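Local coordinates for protein amoebiasin-2 (Entamoeba histolytica, PDB 3M86) that inhibits cysteine proteases of the parasite by inserting a wedge of three loops that blocks their substrate-binding site, at residues A[28-33]-A[86-90]; A[20-25]-A[75-81]; A[55-59]-A[69-73]. All coordinates share one frame; numbering follows the deposited sequence. Where two conformers were deposited one is given.

Contact 1: residues A[28-33]-A[86-90]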
loop_
_atom_site.group_PDB
_atom_site.type_symbol
_atom_site.label_atom_id
_atom_site.label_comp_id
_atom_site.label_asym_id
_atom_site.label_seq_id
_atom_site.Cartn_x
_atom_site.Cartn_y
_atom_site.Cartn_z
ATOM N N ILE A 28 2.259 -0.219 -3.620
ATOM C CA ILE A 28 2.063 -1.050 -2.443
ATOM C C ILE A 28 1.146 -2.183 -2.873
ATOM O O ILE A 28 0.023 -1.941 -3.319
ATOM C CB ILE A 28 1.419 -0.235 -1.325
ATOM C CG1 ILE A 28 2.356 0.923 -0.942
ATOM C CG2 ILE A 28 1.103 -1.128 -0.110
ATOM C CD1 ILE A 28 1.689 2.010 -0.125
ATOM N N GLN A 29 1.634 -3.410 -2.751
ATOM C CA GLN A 29 0.914 -4.585 -3.229
ATOM C C GLN A 29 0.738 -5.542 -2.058
ATOM O O GLN A 29 1.719 -6.086 -1.547
ATOM C CB GLN A 29 1.693 -5.261 -4.359
ATOM C CG GLN A 29 1.747 -4.397 -5.623
ATOM C CD GLN A 29 2.379 -5.116 -6.808
ATOM O OE1 GLN A 29 3.052 -6.134 -6.647
ATOM N NE2 GLN A 29 2.165 -4.580 -8.006
ATOM N N LEU A 30 -0.511 -5.697 -1.626
ATOM C CA LEU A 30 -0.822 -6.435 -0.403
ATOM C C LEU A 30 -1.881 -7.475 -0.695
ATOM O O LEU A 30 -2.705 -7.298 -1.584
ATOM C CB LEU A 30 -1.361 -5.472 0.664
ATOM C CG LEU A 30 -0.464 -4.263 0.953
ATOM C CD1 LEU A 30 -1.174 -3.315 1.914
ATOM C CD2 LEU A 30 0.880 -4.718 1.525
ATOM N N ARG A 31 -1.885 -8.562 0.065
ATOM C CA ARG A 31 -2.977 -9.516 -0.063
ATOM C C ARG A 31 -4.123 -9.111 0.860
ATOM O O ARG A 31 -3.930 -8.511 1.918
ATOM C CB ARG A 31 -2.537 -10.959 0.227
ATOM C CG ARG A 31 -1.488 -11.534 -0.748
ATOM C CD ARG A 31 -1.728 -11.150 -2.204
ATOM N NE ARG A 31 -0.845 -11.873 -3.127
ATOM C CZ ARG A 31 0.251 -11.370 -3.696
ATOM N NH1 ARG A 31 0.639 -10.120 -3.458
ATOM N NH2 ARG A 31 0.962 -12.125 -4.522
ATOM N N THR A 32 -5.326 -9.468 0.455
ATOM C CA THR A 32 -6.514 -9.061 1.183
ATOM C C THR A 32 -7.624 -10.076 0.947
ATOM O O THR A 32 -7.583 -10.827 -0.026
ATOM C CB THR A 32 -6.940 -7.621 0.771
ATOM O OG1 THR A 32 -8.073 -7.216 1.543
ATOM C CG2 THR A 32 -7.300 -7.563 -0.712
ATOM N N ASN A 33 -8.588 -10.140 1.864
ATOM C CA ASN A 33 -9.709 -11.083 1.740
ATOM C C ASN A 33 -11.019 -10.368 1.956
ATOM O O ASN A 33 -11.547 -10.345 3.062
ATOM C CB ASN A 33 -9.570 -12.195 2.773
ATOM C CG ASN A 33 -10.693 -13.199 2.704
ATOM O OD1 ASN A 33 -11.497 -13.185 1.772
ATOM N ND2 ASN A 33 -10.758 -14.086 3.699
ATOM N N ILE A 86 4.093 6.487 5.538
ATOM C CA ILE A 86 2.861 5.890 5.028
ATOM C C ILE A 86 2.478 4.794 6.019
ATOM O O ILE A 86 3.317 3.963 6.374
ATOM C CB ILE A 86 3.072 5.263 3.633
ATOM C CG1 ILE A 86 3.541 6.313 2.618
ATOM C CG2 ILE A 86 1.781 4.559 3.132
ATOM C CD1 ILE A 86 4.043 5.700 1.310
ATOM N N LYS A 87 1.235 4.809 6.491
ATOM C CA LYS A 87 0.772 3.771 7.410
ATOM C C LYS A 87 -0.438 3.051 6.834
ATOM O O LYS A 87 -1.336 3.685 6.280
ATOM C CB LYS A 87 0.397 4.375 8.762
ATOM C CG LYS A 87 1.571 4.891 9.583
ATOM C CD LYS A 87 1.081 5.558 10.862
ATOM C CE LYS A 87 2.237 6.110 11.684
ATOM N NZ LYS A 87 1.761 6.838 12.897
ATOM N N LEU A 88 -0.455 1.727 6.957
ATOM C CA LEU A 88 -1.609 0.936 6.510
ATOM C C LEU A 88 -2.134 0.122 7.683
ATOM O O LEU A 88 -1.357 -0.373 8.498
ATOM C CB LEU A 88 -1.206 -0.058 5.418
ATOM C CG LEU A 88 -0.712 0.224 3.989
ATOM C CD1 LEU A 88 -1.830 0.615 3.024
ATOM C CD2 LEU A 88 0.459 1.182 3.941
ATOM N N GLY A 89 -3.447 -0.035 7.754
ATOM C CA GLY A 89 -4.044 -0.914 8.743
ATOM C C GLY A 89 -5.043 -1.822 8.062
ATOM O O GLY A 89 -5.784 -1.382 7.193
ATOM N N TYR A 90 -5.048 -3.097 8.439
ATOM C CA TYR A 90 -6.021 -4.031 7.898
ATOM C C TYR A 90 -7.111 -4.177 8.935
ATOM O O TYR A 90 -6.884 -4.749 10.000
ATOM C CB TYR A 90 -5.342 -5.367 7.665
ATOM C CG TYR A 90 -6.125 -6.398 6.883
ATOM C CD1 TYR A 90 -6.413 -6.223 5.533
ATOM C CD2 TYR A 90 -6.529 -7.578 7.493
ATOM C CE1 TYR A 90 -7.109 -7.196 4.818
ATOM C CE2 TYR A 90 -7.208 -8.550 6.785
ATOM C CZ TYR A 90 -7.481 -8.361 5.455
ATOM O OH TYR A 90 -8.165 -9.348 4.781
#
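The two sheets of the beta sandwich pack face to face here: I28, L30, T32 and N33, on strand 25-32 and at the entry to the BC loop, lie against I86, L88 and Y90 of strand 82-91 in the opposing sheet. The short segments run nearly parallel, at 12°, with their axes 10.3 Å apart at closest approach, too wide for strand-to-strand backbone pairing and bridged mainly by side chains. At the end away from the BC loop CD1 of I28 lies 4.1 Å from CG2 of I86 and 4.3 Å from CD2 of L88, the isoleucines sliding past each other. Two residues further along strand 25-32, CD1 of L30 sits 4.1 Å from CG of L88. L30 and L88 also touch W40 and Y106.

Toward the loops the chemistry turns polar. Y90 carries its ring away from its own backbone N, chi1 -170°, across to the other sheet. There the hydroxyl OH accepts a hydrogen bond from N33 N, 3.1 Å long and bent to 147° at the hydrogen. OG1 of T32 approaches the ring edge in its plane, 3.4 Å from CE1 of Y90. OD1 of N33 turns to OG of S35. Y38 and W40 meet the same ring, and NE1 of W40 bonds R31 O as a second tie between the sheets.

Apolar contacts thus join the sheets through the middle, whereas the one hydrogen bond between the two segments helps to hold the backbone at N33, first residue of the BC loop that meets the protease's catalytic cysteine and histidine.

Contact 2: residues A[20-25]-A[75-81]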
loop_
_atom_site.group_PDB
_atom_site.type_symbol
_atom_site.label_atom_id
_atom_site.label_comp_id
_atom_site.label_asym_id
_atom_site.label_seq_id
_atom_site.Cartn_x
_atom_site.Cartn_y
_atom_site.Cartn_z
ATOM N N ILE A 20 13.436 7.489 -2.798
ATOM C CA ILE A 20 12.993 7.530 -4.184
ATOM C C ILE A 20 13.220 8.906 -4.788
ATOM O O ILE A 20 13.480 9.875 -4.073
ATOM C CB ILE A 20 11.507 7.149 -4.322
ATOM C CG1 ILE A 20 10.600 8.264 -3.797
ATOM C CG2 ILE A 20 11.228 5.876 -3.559
ATOM C CD1 ILE A 20 9.119 8.066 -4.159
ATOM N N SER A 21 13.157 8.986 -6.112
ATOM C CA SER A 21 13.304 10.258 -6.806
ATOM C C SER A 21 11.930 10.887 -7.056
ATOM O O SER A 21 10.901 10.210 -7.000
ATOM C CB SER A 21 14.064 10.074 -8.121
ATOM O OG SER A 21 15.348 9.514 -7.892
ATOM N N PHE A 22 11.931 12.189 -7.329
ATOM C CA PHE A 22 10.708 12.966 -7.533
ATOM C C PHE A 22 9.778 12.361 -8.577
ATOM O O PHE A 22 8.556 12.399 -8.422
ATOM C CB PHE A 22 11.118 14.378 -7.966
ATOM C CG PHE A 22 10.073 15.448 -7.737
ATOM C CD1 PHE A 22 8.811 15.168 -7.243
ATOM C CD2 PHE A 22 10.391 16.765 -8.022
ATOM C CE1 PHE A 22 7.888 16.204 -7.038
ATOM C CE2 PHE A 22 9.481 17.785 -7.821
ATOM C CZ PHE A 22 8.232 17.508 -7.335
ATOM N N ASN A 23 10.340 11.787 -9.637
ATOM C CA ASN A 23 9.495 11.262 -10.703
ATOM C C ASN A 23 9.257 9.762 -10.611
ATOM O O ASN A 23 8.789 9.141 -11.563
ATOM C CB ASN A 23 10.058 11.621 -12.077
ATOM C CG ASN A 23 11.485 11.171 -12.254
ATOM O OD1 ASN A 23 12.138 10.748 -11.299
ATOM N ND2 ASN A 23 11.987 11.261 -13.484
ATOM N N ASP A 24 9.562 9.192 -9.452
ATOM C CA ASP A 24 9.346 7.755 -9.217
ATOM C C ASP A 24 7.893 7.454 -8.836
ATOM O O ASP A 24 7.086 8.378 -8.656
ATOM C CB ASP A 24 10.277 7.267 -8.108
ATOM C CG ASP A 24 11.709 7.065 -8.581
ATOM O OD1 ASP A 24 12.556 6.712 -7.734
ATOM O OD2 ASP A 24 12.007 7.271 -9.786
ATOM N N LEU A 25 7.566 6.167 -8.718
ATOM C CA LEU A 25 6.255 5.730 -8.255
ATOM C C LEU A 25 6.416 4.692 -7.166
ATOM O O LEU A 25 7.355 3.902 -7.209
ATOM C CB LEU A 25 5.446 5.113 -9.395
ATOM C CG LEU A 25 4.767 5.996 -10.436
ATOM C CD1 LEU A 25 4.088 5.110 -11.464
ATOM C CD2 LEU A 25 3.755 6.916 -9.767
ATOM N N GLN A 75 -1.071 2.775 -5.800
ATOM C CA GLN A 75 0.072 3.436 -6.415
ATOM C C GLN A 75 0.094 4.903 -6.032
ATOM O O GLN A 75 -0.922 5.599 -6.166
ATOM C CB GLN A 75 0.020 3.304 -7.930
ATOM C CG GLN A 75 -0.048 1.876 -8.423
ATOM C CD GLN A 75 -0.025 1.821 -9.937
ATOM O OE1 GLN A 75 0.522 2.713 -10.591
ATOM N NE2 GLN A 75 -0.621 0.789 -10.502
ATOM N N LEU A 76 1.251 5.374 -5.561
ATOM C CA LEU A 76 1.390 6.762 -5.124
ATOM C C LEU A 76 2.468 7.480 -5.916
ATOM O O LEU A 76 3.560 6.944 -6.130
ATOM C CB LEU A 76 1.791 6.830 -3.650
ATOM C CG LEU A 76 0.819 6.180 -2.667
ATOM C CD1 LEU A 76 1.436 6.158 -1.273
ATOM C CD2 LEU A 76 -0.486 6.957 -2.688
ATOM N N LYS A 77 2.160 8.691 -6.339
ATOM C CA LYS A 77 3.127 9.465 -7.101
ATOM C C LYS A 77 3.483 10.700 -6.297
ATOM O O LYS A 77 2.605 11.409 -5.842
ATOM C CB LYS A 77 2.516 9.883 -8.437
ATOM C CG LYS A 77 3.485 10.654 -9.331
ATOM C CD LYS A 77 2.856 10.958 -10.684
ATOM C CE LYS A 77 3.813 11.742 -11.570
ATOM N NZ LYS A 77 3.227 12.007 -12.915
ATOM N N PRO A 78 4.777 10.976 -6.124
ATOM C CA PRO A 78 5.132 12.187 -5.373
ATOM C C PRO A 78 4.567 13.468 -5.990
ATOM O O PRO A 78 4.614 13.653 -7.210
ATOM C CB PRO A 78 6.660 12.224 -5.478
ATOM C CG PRO A 78 7.055 10.815 -5.686
ATOM C CD PRO A 78 5.962 10.186 -6.508
ATOM N N LEU A 79 4.022 14.336 -5.139
ATOM C CA LEU A 79 3.637 15.679 -5.555
ATOM C C LEU A 79 4.732 16.674 -5.225
ATOM O O LEU A 79 4.879 17.697 -5.905
ATOM C CB LEU A 79 2.343 16.102 -4.852
ATOM C CG LEU A 79 1.090 15.430 -5.408
ATOM C CD1 LEU A 79 -0.111 15.702 -4.507
ATOM C CD2 LEU A 79 0.829 15.918 -6.823
ATOM N N LYS A 80 5.478 16.383 -4.161
ATOM C CA LYS A 80 6.520 17.283 -3.670
ATOM C C LYS A 80 7.698 16.471 -3.162
ATOM O O LYS A 80 7.549 15.289 -2.815
ATOM C CB LYS A 80 5.992 18.148 -2.516
ATOM C CG LYS A 80 4.704 18.944 -2.805
ATOM C CD LYS A 80 4.378 19.877 -1.645
ATOM C CE LYS A 80 2.940 20.400 -1.731
ATOM N NZ LYS A 80 2.672 21.469 -0.721
ATOM N N VAL A 81 8.869 17.090 -3.108
ATOM C CA VAL A 81 10.000 16.427 -2.462
ATOM C C VAL A 81 9.806 16.569 -0.953
ATOM O O VAL A 81 9.067 17.447 -0.489
ATOM C CB VAL A 81 11.355 17.010 -2.882
ATOM C CG1 VAL A 81 11.633 16.735 -4.351
ATOM C CG2 VAL A 81 11.413 18.504 -2.603
#
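F22, P78 and L25 bury the most surface where the turn after strand 17-20 folds against the end of strand 70-78. F22 opens the central part of a type I turn from S21 to D24, its CG opposite the backbone N (chi1 -158°), which carries the ring toward L79 and V81. CG1 of V81 lies over one face, 4.0 Å from the ring centroid and 18° off the normal, a CH-pi contact displaced toward the rim. At the ring edge, CE1 of F22 comes to 3.5 Å from L79 O.

P78 nests beneath the turn. Its CG meets CD1 of I20 tip to tip at 3.8 Å and lies 3.5 Å from F22 O, while CD packs 3.0 Å from D24 O, a carbonyl that the contact buries without a polar partner. L25 makes its tightest contact through one methyl: CD2 is pressed to 3.5 Å from CB of K77, tight for two carbons, and its CA packs on L76 O. Within the turn, S21 N donates a nearly straight hydrogen bond to OD1 of D24 (2.9 Å), arriving from above the carboxylate plane.

D24 is further tied to A5 and H7. I20 and P78 both touch I110 of strand 102-110, and L76 rests on F49 and L51 of strand 49-58. The turn carries the chain from strand 17-20 of one sheet to strand 25-32 of the other, clasping P78 at this end of the sandwich.

Contact 3: residues A[55-59]-A[69-73]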
loop_
_atom_site.group_PDB
_atom_site.type_symbol
_atom_site.label_atom_id
_atom_site.label_comp_id
_atom_site.label_asym_id
_atom_site.label_seq_id
_atom_site.Cartn_x
_atom_site.Cartn_y
_atom_site.Cartn_z
ATOM N N THR A 55 -6.429 -0.310 -6.769
ATOM C CA THR A 55 -7.059 -1.483 -7.366
ATOM C C THR A 55 -7.215 -2.601 -6.362
ATOM O O THR A 55 -6.352 -2.809 -5.492
ATOM C CB THR A 55 -6.165 -2.029 -8.491
ATOM O OG1 THR A 55 -6.026 -1.035 -9.511
ATOM C CG2 THR A 55 -6.749 -3.293 -9.096
ATOM N N ILE A 56 -8.310 -3.340 -6.485
ATOM C CA ILE A 56 -8.412 -4.649 -5.838
ATOM C C ILE A 56 -8.737 -5.652 -6.930
ATOM O O ILE A 56 -9.595 -5.411 -7.778
ATOM C CB ILE A 56 -9.453 -4.686 -4.694
ATOM C CG1 ILE A 56 -9.465 -6.065 -4.033
ATOM C CG2 ILE A 56 -10.844 -4.291 -5.208
ATOM C CD1 ILE A 56 -10.176 -6.078 -2.712
ATOM N N LYS A 57 -8.001 -6.753 -6.946
ATOM C CA LYS A 57 -8.106 -7.738 -8.019
ATOM C C LYS A 57 -8.177 -9.125 -7.420
ATOM O O LYS A 57 -7.464 -9.445 -6.469
ATOM C CB LYS A 57 -6.886 -7.613 -8.940
ATOM C CG LYS A 57 -6.799 -8.654 -10.039
ATOM C CD LYS A 57 -5.657 -8.331 -10.997
ATOM C CE LYS A 57 -4.313 -8.323 -10.279
ATOM N NZ LYS A 57 -3.178 -8.129 -11.227
ATOM N N ALA A 58 -9.050 -9.959 -7.976
ATOM C CA ALA A 58 -9.132 -11.339 -7.534
ATOM C C ALA A 58 -7.912 -12.082 -8.071
ATOM O O ALA A 58 -7.559 -11.936 -9.241
ATOM C CB ALA A 58 -10.425 -11.970 -8.037
ATOM N N GLU A 59 -7.251 -12.859 -7.220
ATOM C CA GLU A 59 -6.069 -13.594 -7.656
ATOM C C GLU A 59 -6.432 -15.003 -8.118
ATOM O O GLU A 59 -7.318 -15.640 -7.548
ATOM C CB GLU A 59 -5.008 -13.645 -6.553
ATOM C CG GLU A 59 -3.671 -14.193 -7.025
ATOM C CD GLU A 59 -2.626 -14.221 -5.928
ATOM O OE1 GLU A 59 -1.488 -14.657 -6.204
ATOM O OE2 GLU A 59 -2.939 -13.808 -4.792
ATOM N N PRO A 69 -6.617 -15.531 -2.324
ATOM C CA PRO A 69 -7.041 -14.223 -1.817
ATOM C C PRO A 69 -7.137 -13.210 -2.944
ATOM O O PRO A 69 -7.065 -13.545 -4.129
ATOM C CB PRO A 69 -5.892 -13.830 -0.894
ATOM C CG PRO A 69 -4.699 -14.431 -1.541
ATOM C CD PRO A 69 -5.170 -15.738 -2.151
ATOM N N SER A 70 -7.290 -11.956 -2.563
ATOM C CA SER A 70 -7.277 -10.889 -3.546
ATOM C C SER A 70 -6.015 -10.073 -3.333
ATOM O O SER A 70 -5.304 -10.238 -2.326
ATOM C CB SER A 70 -8.525 -10.024 -3.417
ATOM O OG SER A 70 -9.686 -10.810 -3.656
ATOM N N ILE A 71 -5.741 -9.203 -4.291
ATOM C CA ILE A 71 -4.597 -8.318 -4.221
ATOM C C ILE A 71 -5.063 -6.881 -4.205
ATOM O O ILE A 71 -5.853 -6.469 -5.061
ATOM C CB ILE A 71 -3.672 -8.524 -5.430
ATOM C CG1 ILE A 71 -3.172 -9.973 -5.451
ATOM C CG2 ILE A 71 -2.523 -7.533 -5.390
ATOM C CD1 ILE A 71 -2.240 -10.268 -6.607
ATOM N N ARG A 72 -4.566 -6.124 -3.229
ATOM C CA ARG A 72 -4.789 -4.679 -3.165
ATOM C C ARG A 72 -3.540 -3.982 -3.652
ATOM O O ARG A 72 -2.447 -4.276 -3.188
ATOM C CB ARG A 72 -5.075 -4.259 -1.728
ATOM C CG ARG A 72 -5.249 -2.757 -1.541
ATOM C CD ARG A 72 -6.585 -2.273 -2.071
ATOM N NE ARG A 72 -6.798 -0.833 -1.844
ATOM C CZ ARG A 72 -7.222 -0.302 -0.697
ATOM N NH1 ARG A 72 -7.488 -1.082 0.352
ATOM N NH2 ARG A 72 -7.381 1.019 -0.596
ATOM N N GLU A 73 -3.683 -3.072 -4.601
ATOM C CA GLU A 73 -2.516 -2.380 -5.096
ATOM C C GLU A 73 -2.800 -0.896 -5.075
ATOM O O GLU A 73 -3.765 -0.431 -5.681
ATOM C CB GLU A 73 -2.166 -2.814 -6.514
ATOM C CG GLU A 73 -0.980 -2.023 -7.024
ATOM C CD GLU A 73 -0.757 -2.181 -8.502
ATOM O OE1 GLU A 73 -1.510 -1.564 -9.288
ATOM O OE2 GLU A 73 0.180 -2.914 -8.875
#
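T55 and E73 make a reciprocal pair of backbone hydrogen bonds, as do K57 and I71, zipping strands 49-58 and 70-78 into the antiparallel beta hairpin whose connection is the DE loop. T55 N to E73 O is 2.9 Å and E73 N to T55 O is 2.8 Å; K57 and I71 repeat those lengths. I56 with R72 and A58 with S70 are the non-hydrogen-bonded pairs between and beyond them, and I56 CA adds a CA-H...O contact to I71 O. At the mouth of the loop E59 N bonds P69 O at 3.2 Å. The peptide bond before P69 is cis. The side chain of E59, poorly ordered, appears to lie extended alongside P69 and to cross I71 obliquely.

The side chains divide between two faces. T55, K57, I71 and E73 share one, where OE2 of E73 bonds NE2 of Q29. I56, A58, S70 and R72 share the other. R72 bends at chi2 (74°) so that its CD passes T55 O; NE makes a salt bridge with D54 and NH1 a hydrogen bond to the carbonyl of W40. CG1 of I56 packs on CB of S70 at 4.1 Å.

Contact 1 is the buried core, where side chains join one sheet to the other; contact 3 is a surface hairpin within one sheet, held chiefly by backbone hydrogen bonds; contact 2, partly buried, packs a turn on a strand end through apolar side chains and carbonyl oxygens, with no backbone hydrogen bond between its segments. Contacts 2 and 3 use successive parts of strand 70-78, with centres about 23 Å apart on opposite sides of the chain's centre. Contacts 1 and 3 are neighbours, joined by the backbone hydrogen bond from R72 N to L30 O and by Q29 with E73, and each ends at an inhibitory loop, BC or DE. Contact 2 meets contact 1 through the packing of L76 on I86.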